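Local coordinates for protein DNA helicase RecQ (Deinococcus radiodurans, PDB 4Q48) that probably couples ATP hydrolysis to translocation along DNA in the 3'-5' direction, unwinding the duplex, and is seen here as its catalytic core, at residues L167-P172 with V194-D199; P122-L125 with R129-D132; H148-W153 with P159-L164. All coordinates share one frame; numbering follows the deposited sequence.

All three contacts belong to the first RecA-like domain of the helicase core, built on a seven-stranded parallel sheet, and each centre lies 14 to 16 Å from the other two. Along the chain contact 2 comes first, joining helices 122-125 and 128-135 ahead of strand 139-145; contact 3 follows in the loop after that strand, and contact 1 joins helix 165-170 to the loop beyond helix 185-194. They pack on one another: Pro-122 meets Tyr-161, Leu-125 meets Leu-164 and Leu-167, Leu-195 reaches Leu-164, and Arg-170 makes a salt bridge with Asp-132. The loop of contact 3, nearest the nucleotide site, is thus held among neighbouring helices.

Contact 1: residues L167-P172 with V194-D199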
loop_
_atom_site.group_PDB
_atom_site.type_symbol
_atom_site.label_atom_id
_atom_site.label_comp_id
_atom_site.label_asym_id
_atom_site.label_seq_id
_atom_site.Cartn_x
_atom_site.Cartn_y
_atom_site.Cartn_z
ATOM N N LEU A 167 19.276 0.662 -15.000
ATOM C CA LEU A 167 18.530 1.220 -16.121
ATOM C C LEU A 167 18.869 2.685 -16.288
ATOM O O LEU A 167 19.093 3.147 -17.403
ATOM C CB LEU A 167 17.021 1.059 -15.957
ATOM C CG LEU A 167 16.542 -0.390 -15.970
ATOM C CD1 LEU A 167 15.025 -0.419 -15.961
ATOM C CD2 LEU A 167 17.133 -1.222 -17.112
ATOM N N ALA A 168 18.892 3.425 -15.187
ATOM C CA ALA A 168 19.246 4.837 -15.244
ATOM C C ALA A 168 20.715 5.060 -15.651
ATOM O O ALA A 168 21.061 6.130 -16.158
ATOM C CB ALA A 168 18.957 5.491 -13.925
ATOM N N GLU A 169 21.582 4.078 -15.410
ATOM C CA GLU A 169 22.982 4.199 -15.834
ATOM C C GLU A 169 23.163 4.012 -17.326
ATOM O O GLU A 169 23.511 4.936 -18.044
ATOM C CB GLU A 169 23.869 3.190 -15.113
ATOM C CG GLU A 169 24.640 3.761 -13.938
ATOM C CD GLU A 169 24.936 2.715 -12.875
ATOM O OE1 GLU A 169 24.202 2.665 -11.846
ATOM O OE2 GLU A 169 25.898 1.935 -13.084
ATOM N N ARG A 170 22.873 2.809 -17.799
ATOM C CA ARG A 170 23.178 2.448 -19.169
ATOM C C ARG A 170 22.217 3.071 -20.170
ATOM O O ARG A 170 22.527 3.126 -21.367
ATOM C CB ARG A 170 23.245 0.923 -19.306
ATOM C CG ARG A 170 24.619 0.437 -18.859
ATOM C CD ARG A 170 24.867 -1.036 -19.002
ATOM N NE ARG A 170 25.003 -1.408 -20.392
ATOM C CZ ARG A 170 25.341 -2.623 -20.812
ATOM N NH1 ARG A 170 25.589 -3.590 -19.943
ATOM N NH2 ARG A 170 25.421 -2.878 -22.113
ATOM N N PHE A 171 21.077 3.561 -19.687
ATOM C CA PHE A 171 20.078 4.191 -20.552
ATOM C C PHE A 171 19.505 5.456 -19.950
ATOM O O PHE A 171 18.312 5.506 -19.675
ATOM C CB PHE A 171 18.911 3.233 -20.840
ATOM C CG PHE A 171 19.340 1.865 -21.273
ATOM C CD1 PHE A 171 19.591 0.883 -20.342
ATOM C CD2 PHE A 171 19.504 1.576 -22.613
ATOM C CE1 PHE A 171 19.993 -0.358 -20.739
ATOM C CE2 PHE A 171 19.906 0.348 -23.019
ATOM C CZ PHE A 171 20.152 -0.629 -22.089
ATOM N N PRO A 172 20.341 6.486 -19.744
ATOM C CA PRO A 172 19.849 7.736 -19.145
ATOM C C PRO A 172 18.798 8.426 -20.003
ATOM O O PRO A 172 17.860 9.045 -19.509
ATOM C CB PRO A 172 21.103 8.603 -19.058
ATOM C CG PRO A 172 22.245 7.642 -19.132
ATOM C CD PRO A 172 21.781 6.554 -20.037
ATOM N N VAL A 194 16.614 4.060 -5.854
ATOM C CA VAL A 194 17.108 3.017 -6.763
ATOM C C VAL A 194 16.991 3.363 -8.255
ATOM O O VAL A 194 17.884 3.042 -9.055
ATOM C CB VAL A 194 16.404 1.689 -6.486
ATOM C CG1 VAL A 194 17.080 0.562 -7.262
ATOM C CG2 VAL A 194 16.466 1.394 -4.992
ATOM N N LEU A 195 15.866 3.962 -8.635
ATOM C CA LEU A 195 15.583 4.238 -10.038
ATOM C C LEU A 195 15.708 5.723 -10.366
ATOM O O LEU A 195 15.120 6.182 -11.350
ATOM C CB LEU A 195 14.177 3.731 -10.393
ATOM C CG LEU A 195 13.846 2.321 -9.883
ATOM C CD1 LEU A 195 12.364 2.024 -9.989
ATOM C CD2 LEU A 195 14.655 1.263 -10.619
ATOM N N ARG A 196 16.484 6.452 -9.559
ATOM C CA ARG A 196 16.636 7.916 -9.677
ATOM C C ARG A 196 15.387 8.661 -10.109
ATOM O O ARG A 196 15.333 9.255 -11.186
ATOM C CB ARG A 196 17.781 8.279 -10.623
ATOM C CG ARG A 196 19.045 7.507 -10.368
ATOM C CD ARG A 196 20.075 7.768 -11.451
ATOM N NE ARG A 196 20.913 6.581 -11.614
ATOM C CZ ARG A 196 22.099 6.541 -12.218
ATOM N NH1 ARG A 196 22.751 5.384 -12.271
ATOM N NH2 ARG A 196 22.609 7.626 -12.803
ATOM N N LEU A 197 14.387 8.639 -9.239
ATOM C CA LEU A 197 13.135 9.328 -9.502
ATOM C C LEU A 197 12.905 10.329 -8.387
ATOM O O LEU A 197 11.772 10.770 -8.146
ATOM C CB LEU A 197 11.975 8.332 -9.637
ATOM C CG LEU A 197 12.245 7.280 -10.722
ATOM C CD1 LEU A 197 11.143 6.240 -10.844
ATOM C CD2 LEU A 197 12.469 7.960 -12.050
ATOM N N GLU A 198 13.993 10.697 -7.710
ATOM C CA GLU A 198 13.904 11.703 -6.658
ATOM C C GLU A 198 13.477 12.990 -7.308
ATOM O O GLU A 198 12.667 13.729 -6.763
ATOM C CB GLU A 198 15.234 11.892 -5.920
ATOM C CG GLU A 198 16.452 11.960 -6.829
ATOM C CD GLU A 198 17.185 10.631 -6.923
ATOM O OE1 GLU A 198 16.767 9.689 -6.226
ATOM O OE2 GLU A 198 18.159 10.517 -7.701
ATOM N N ASP A 199 13.978 13.212 -8.516
ATOM C CA ASP A 199 13.691 14.433 -9.246
ATOM C C ASP A 199 12.476 14.287 -10.174
ATOM O O ASP A 199 12.094 15.221 -10.890
ATOM C CB ASP A 199 14.945 14.848 -10.023
ATOM C CG ASP A 199 16.196 14.935 -9.119
ATOM O OD1 ASP A 199 16.074 15.407 -7.962
ATOM O OD2 ASP A 199 17.304 14.533 -9.559
#
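Arg-196 lays the end of its side chain over Ala-168, near the last turn of helix 165-170. The chain runs extended from CG to NE, and its CD lies 3.5 Å from CB of Ala-168. Beyond it, one face of the guanidinium covers the Ala-168 methyl and the backbone N of Glu-169; the carbonyl carbon of Ala-168 sits 3.9 Å from the plane, close to its centre. With CG anti to the carbonyl carbon (chi1 -47°), Arg-196 sends its chain from the loop straight at the helix. Glu-169 completes the grip from the edge. Its extended chain crosses that of Arg-196 at about a right angle and brings OE1 to 3.1 Å from NH1, a salt bridge in which the carboxylate and guanidinium planes are 34° apart. CD of Glu-169 lies at the guanidinium edge, in its plane, while the helix backbone lies against a face. Beneath this exposed pair, Ala-168 is buried and also touches Arg-176 of strand 176-180, whose NE hydrogen-bonds to the carbonyl O of Leu-195. The contact ties helix 165-170 to the connection between helix 185-194 and the edge strand 202-204, away from the nucleotide and zinc sites. No hydrogen bond joins these two segments, so the single ion pair of Glu-169 and Arg-196 and the overlap on the Ala-168 methyl link them.

Contact 2: residues P122-L125 with R129-D132; sequences PERL and RTLD
Arg-124 offers Thr-130 its backbone rather than its charge: the threonine OG1 donates a hydrogen bond of 2.8 Å to the carbonyl O of Arg-124. The C=O...donor angle is 140°, and the hydroxyl stands above the carbonyl plane, 39° out of it. The side chain of Arg-124, bent at chi2, crosses Thr-130 at about a right angle and carries its guanidinium toward Arg-129, with NH2 of Arg-124 4.3 Å from NH1 of Arg-129. These like charges share a negative neighbour on helix 100-111, because Glu-107 forms a salt bridge with Arg-129 and also touches Arg-124. Next along, Leu-125 receives the threonine methyl: chi1 of -60° sets OG1 of Thr-130 anti to its carbonyl carbon, facing the Arg-124 O, and leaves CG2 anti to the backbone N, 3.8 Å from CA of Leu-125. The Leu-125 carbonyl O faces the branch of Leu-131, and the two leucines meet through their methyls, CD1 of Leu-125 being 4.3 Å from CD2 of Leu-131. Short helix 122-125 is thereby folded against the start of helix 128-135. Thr-130 uses both branches on the end of helix 122-125, its hydroxyl satisfying the Arg-124 carbonyl and its methyl packing on the Leu-125 backbone, while Glu-107 probably offsets the closeness of the two arginines.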
loop_
_atom_site.group_PDB
_atom_site.type_symbol
_atom_site.label_atom_id
_atom_site.label_comp_id
_atom_site.label_asym_id
_atom_site.label_seq_id
_atom_site.Cartn_x
_atom_site.Cartn_y
_atom_site.Cartn_z
ATOM N N PRO A 122 13.226 -9.756 -14.317
ATOM C CA PRO A 122 14.442 -9.057 -13.884
ATOM C C PRO A 122 15.684 -9.895 -14.118
ATOM O O PRO A 122 16.757 -9.390 -14.454
ATOM C CB PRO A 122 14.208 -8.863 -12.385
ATOM C CG PRO A 122 12.736 -8.885 -12.231
ATOM C CD PRO A 122 12.219 -9.837 -13.246
ATOM N N GLU A 123 15.509 -11.197 -13.947
ATOM C CA GLU A 123 16.582 -12.169 -14.106
ATOM C C GLU A 123 17.121 -12.087 -15.537
ATOM O O GLU A 123 18.334 -12.038 -15.752
ATOM C CB GLU A 123 16.059 -13.574 -13.742
ATOM C CG GLU A 123 16.719 -14.733 -14.443
ATOM C CD GLU A 123 16.127 -14.990 -15.819
ATOM O OE1 GLU A 123 14.938 -14.651 -16.036
ATOM O OE2 GLU A 123 16.859 -15.521 -16.684
ATOM N N ARG A 124 16.217 -12.062 -16.513
ATOM C CA ARG A 124 16.644 -11.893 -17.893
ATOM C C ARG A 124 17.252 -10.498 -18.132
ATOM O O ARG A 124 18.319 -10.392 -18.717
ATOM C CB ARG A 124 15.475 -12.128 -18.846
ATOM C CG ARG A 124 15.901 -12.463 -20.260
ATOM C CD ARG A 124 16.558 -13.816 -20.283
ATOM N NE ARG A 124 16.935 -14.213 -21.628
ATOM C CZ ARG A 124 17.422 -15.408 -21.922
ATOM N NH1 ARG A 124 17.571 -16.305 -20.954
ATOM N NH2 ARG A 124 17.746 -15.710 -23.173
ATOM N N LEU A 125 16.579 -9.443 -17.672
ATOM C CA LEU A 125 16.976 -8.072 -17.965
ATOM C C LEU A 125 18.383 -7.710 -17.504
ATOM O O LEU A 125 19.122 -7.024 -18.214
ATOM C CB LEU A 125 15.997 -7.082 -17.342
ATOM C CG LEU A 125 16.459 -5.626 -17.423
ATOM C CD1 LEU A 125 16.367 -5.155 -18.852
ATOM C CD2 LEU A 125 15.654 -4.691 -16.519
ATOM N N ARG A 129 24.505 -9.602 -21.258
ATOM C CA ARG A 129 24.122 -9.822 -22.640
ATOM C C ARG A 129 22.807 -9.121 -22.984
ATOM O O ARG A 129 22.707 -8.458 -24.026
ATOM C CB ARG A 129 24.030 -11.314 -22.923
ATOM C CG ARG A 129 23.720 -11.638 -24.330
ATOM C CD ARG A 129 23.164 -13.028 -24.420
ATOM N NE ARG A 129 22.827 -13.414 -25.784
ATOM C CZ ARG A 129 21.580 -13.541 -26.214
ATOM N NH1 ARG A 129 20.583 -13.291 -25.374
ATOM N NH2 ARG A 129 21.329 -13.901 -27.475
ATOM N N THR A 130 21.802 -9.256 -22.120
ATOM C CA THR A 130 20.499 -8.679 -22.414
ATOM C C THR A 130 20.562 -7.145 -22.519
ATOM O O THR A 130 19.952 -6.544 -23.399
ATOM C CB THR A 130 19.461 -9.080 -21.324
ATOM O OG1 THR A 130 19.338 -10.502 -21.283
ATOM C CG2 THR A 130 18.082 -8.460 -21.599
ATOM N N LEU A 131 21.331 -6.522 -21.640
ATOM C CA LEU A 131 21.442 -5.069 -21.634
ATOM C C LEU A 131 22.102 -4.583 -22.930
ATOM O O LEU A 131 21.816 -3.487 -23.420
ATOM C CB LEU A 131 22.219 -4.615 -20.400
ATOM C CG LEU A 131 21.373 -4.720 -19.121
ATOM C CD1 LEU A 131 22.269 -4.821 -17.918
ATOM C CD2 LEU A 131 20.386 -3.565 -18.947
ATOM N N ASP A 132 22.957 -5.426 -23.504
ATOM C CA ASP A 132 23.622 -5.102 -24.758
ATOM C C ASP A 132 22.625 -5.072 -25.933
ATOM O O ASP A 132 22.675 -4.133 -26.746
ATOM C CB ASP A 132 24.741 -6.121 -25.051
ATOM C CG ASP A 132 26.031 -5.833 -24.276
ATOM O OD1 ASP A 132 26.171 -4.738 -23.703
ATOM O OD2 ASP A 132 26.905 -6.722 -24.218
#

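Contact 3: residues H148-W153 with P159-L164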
loop_
_atom_site.group_PDB
_atom_site.type_symbol
_atom_site.label_atom_id
_atom_site.label_comp_id
_atom_site.label_asym_id
_atom_site.label_seq_id
_atom_site.Cartn_x
_atom_site.Cartn_y
_atom_site.Cartn_z
ATOM N N HIS A 148 8.128 -1.430 -5.653
ATOM C CA HIS A 148 8.358 -1.541 -4.224
ATOM C C HIS A 148 9.390 -2.608 -3.878
ATOM O O HIS A 148 10.071 -2.494 -2.859
ATOM C CB HIS A 148 7.043 -1.852 -3.507
ATOM C CG HIS A 148 6.330 -3.058 -4.040
ATOM N ND1 HIS A 148 5.190 -2.972 -4.813
ATOM C CD2 HIS A 148 6.592 -4.380 -3.905
ATOM C CE1 HIS A 148 4.782 -4.189 -5.129
ATOM N NE2 HIS A 148 5.613 -5.062 -4.588
ATOM N N CYS A 149 9.562 -3.593 -4.756
ATOM C CA CYS A 149 10.429 -4.728 -4.453
ATOM C C CYS A 149 11.888 -4.367 -4.219
ATOM O O CYS A 149 12.641 -5.175 -3.684
ATOM C CB CYS A 149 10.357 -5.772 -5.560
ATOM S SG CYS A 149 8.886 -6.780 -5.549
ATOM N N VAL A 150 12.298 -3.182 -4.656
ATOM C CA VAL A 150 13.661 -2.717 -4.421
ATOM C C VAL A 150 13.905 -2.492 -2.922
ATOM O O VAL A 150 15.019 -2.664 -2.431
ATOM C CB VAL A 150 13.967 -1.418 -5.215
ATOM C CG1 VAL A 150 13.770 -1.658 -6.697
ATOM C CG2 VAL A 150 13.096 -0.255 -4.750
ATOM N N SER A 151 12.842 -2.136 -2.204
ATOM C CA SER A 151 12.904 -1.762 -0.792
ATOM C C SER A 151 12.959 -2.939 0.171
ATOM O O SER A 151 12.300 -3.960 -0.052
ATOM C CB SER A 151 11.691 -0.898 -0.432
ATOM O OG SER A 151 11.797 -0.397 0.887
ATOM N N GLN A 152 13.767 -2.799 1.225
ATOM C CA GLN A 152 13.745 -3.742 2.347
ATOM C C GLN A 152 12.366 -3.661 3.000
ATOM O O GLN A 152 11.904 -4.612 3.626
ATOM C CB GLN A 152 14.826 -3.424 3.393
ATOM C CG GLN A 152 14.526 -2.142 4.187
ATOM C CD GLN A 152 15.753 -1.359 4.644
ATOM O OE1 GLN A 152 16.604 -0.967 3.834
ATOM N NE2 GLN A 152 15.827 -1.093 5.949
ATOM N N TRP A 153 11.720 -2.506 2.848
ATOM C CA TRP A 153 10.477 -2.212 3.554
ATOM C C TRP A 153 9.174 -2.716 2.941
ATOM O O TRP A 153 8.543 -3.632 3.467
ATOM C CB TRP A 153 10.352 -0.693 3.750
ATOM C CG TRP A 153 11.466 -0.113 4.582
ATOM C CD1 TRP A 153 12.613 0.491 4.132
ATOM C CD2 TRP A 153 11.547 -0.109 6.015
ATOM N NE1 TRP A 153 13.397 0.872 5.201
ATOM C CE2 TRP A 153 12.763 0.519 6.365
ATOM C CE3 TRP A 153 10.703 -0.567 7.038
ATOM C CZ2 TRP A 153 13.151 0.695 7.682
ATOM C CZ3 TRP A 153 11.092 -0.389 8.343
ATOM C CH2 TRP A 153 12.305 0.237 8.655
ATOM N N PRO A 159 16.463 -9.568 -4.335
ATOM C CA PRO A 159 17.852 -9.109 -4.471
ATOM C C PRO A 159 18.101 -8.597 -5.889
ATOM O O PRO A 159 18.911 -7.687 -6.095
ATOM C CB PRO A 159 18.678 -10.369 -4.165
ATOM C CG PRO A 159 17.705 -11.345 -3.554
ATOM C CD PRO A 159 16.378 -11.024 -4.174
ATOM N N GLU A 160 17.359 -9.173 -6.837
ATOM C CA GLU A 160 17.361 -8.747 -8.231
ATOM C C GLU A 160 16.983 -7.280 -8.281
ATOM O O GLU A 160 17.731 -6.445 -8.789
ATOM C CB GLU A 160 16.348 -9.554 -9.058
ATOM C CG GLU A 160 16.331 -11.066 -8.837
ATOM C CD GLU A 160 15.107 -11.742 -9.477
ATOM O OE1 GLU A 160 15.257 -12.372 -10.557
ATOM O OE2 GLU A 160 13.989 -11.605 -8.915
ATOM N N TYR A 161 15.812 -6.978 -7.733
ATOM C CA TYR A 161 15.206 -5.669 -7.898
ATOM C C TYR A 161 16.059 -4.463 -7.491
ATOM O O TYR A 161 15.902 -3.401 -8.080
ATOM C CB TYR A 161 13.848 -5.627 -7.178
ATOM C CG TYR A 161 12.722 -5.756 -8.181
ATOM C CD1 TYR A 161 12.578 -6.905 -8.952
ATOM C CD2 TYR A 161 11.867 -4.680 -8.437
ATOM C CE1 TYR A 161 11.575 -7.000 -9.913
ATOM C CE2 TYR A 161 10.868 -4.762 -9.396
ATOM C CZ TYR A 161 10.726 -5.925 -10.141
ATOM O OH TYR A 161 9.726 -6.009 -11.104
ATOM N N GLN A 162 16.992 -4.597 -6.554
ATOM C CA GLN A 162 17.727 -3.396 -6.181
ATOM C C GLN A 162 18.949 -3.218 -7.065
ATOM O O GLN A 162 19.755 -2.320 -6.830
ATOM C CB GLN A 162 18.202 -3.440 -4.730
ATOM C CG GLN A 162 18.902 -4.733 -4.355
ATOM C CD GLN A 162 19.295 -4.768 -2.895
ATOM O OE1 GLN A 162 19.089 -3.797 -2.164
ATOM N NE2 GLN A 162 19.901 -5.870 -2.470
ATOM N N GLN A 163 19.087 -4.061 -8.083
ATOM C CA GLN A 163 20.114 -3.862 -9.099
ATOM C C GLN A 163 19.639 -3.001 -10.275
ATOM O O GLN A 163 20.454 -2.506 -11.066
ATOM C CB GLN A 163 20.613 -5.198 -9.611
ATOM C CG GLN A 163 21.150 -6.084 -8.522
ATOM C CD GLN A 163 21.871 -7.284 -9.084
ATOM O OE1 GLN A 163 22.436 -7.221 -10.182
ATOM N NE2 GLN A 163 21.825 -8.401 -8.355
ATOM N N LEU A 164 18.325 -2.802 -10.369
ATOM C CA LEU A 164 17.717 -2.003 -11.432
ATOM C C LEU A 164 18.160 -0.554 -11.366
ATOM O O LEU A 164 17.670 0.290 -12.128
ATOM C CB LEU A 164 16.192 -2.064 -11.337
ATOM C CG LEU A 164 15.587 -3.426 -11.673
ATOM C CD1 LEU A 164 14.090 -3.369 -11.579
ATOM C CD2 LEU A 164 16.048 -3.945 -13.038
#
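Tyr-161 turns one face of its ring to Cys-149 and an edge to Val-150, within the loop that follows the DEAH motif ending at His-148; in sequence and position this is the aromatic-rich loop of RecQ helicases. CB of Cys-149 lies over the ring, 3.4 Å from CD2 of Tyr-161. Its sulfur, with SG anti to the carbonyl carbon (chi1 -76°), makes a sulfur-aromatic contact, 4.7 Å from the Tyr-161 centroid and 11° off the ring normal. Val-150 approaches differently: its CG1 comes near the plane of the ring, 4.0 Å from CD2 of Tyr-161, and also meets that residue's carbonyl O. The opposite ring face is taken by Leu-164 of the same segment, whose CD1 stands 4.0 Å above the Tyr-161 plane, toward the rim. At the far end, the phenol OH hydrogen-bonds to the backbone O of Asp-145, and Pro-122 packs on the ring from helix 122-125. Replacing this tyrosine by an alanine would probably leave a gap between Cys-149 and Leu-164 and strip the Asp-145 carbonyl of its hydroxyl partner. The ring thus braces the backbone at the DEAH motif, about 10 Å from the side chain of the ADP-binding Lys-52. Further along, an ST turn shapes the loop before Trp-153, whose indole makes a cation-pi contact with Arg-186: OG of Ser-151, also hydrogen-bonded to Asp-190, accepts from the backbone N of Trp-153 at 2.9 Å, with an N-H...O angle of 149°.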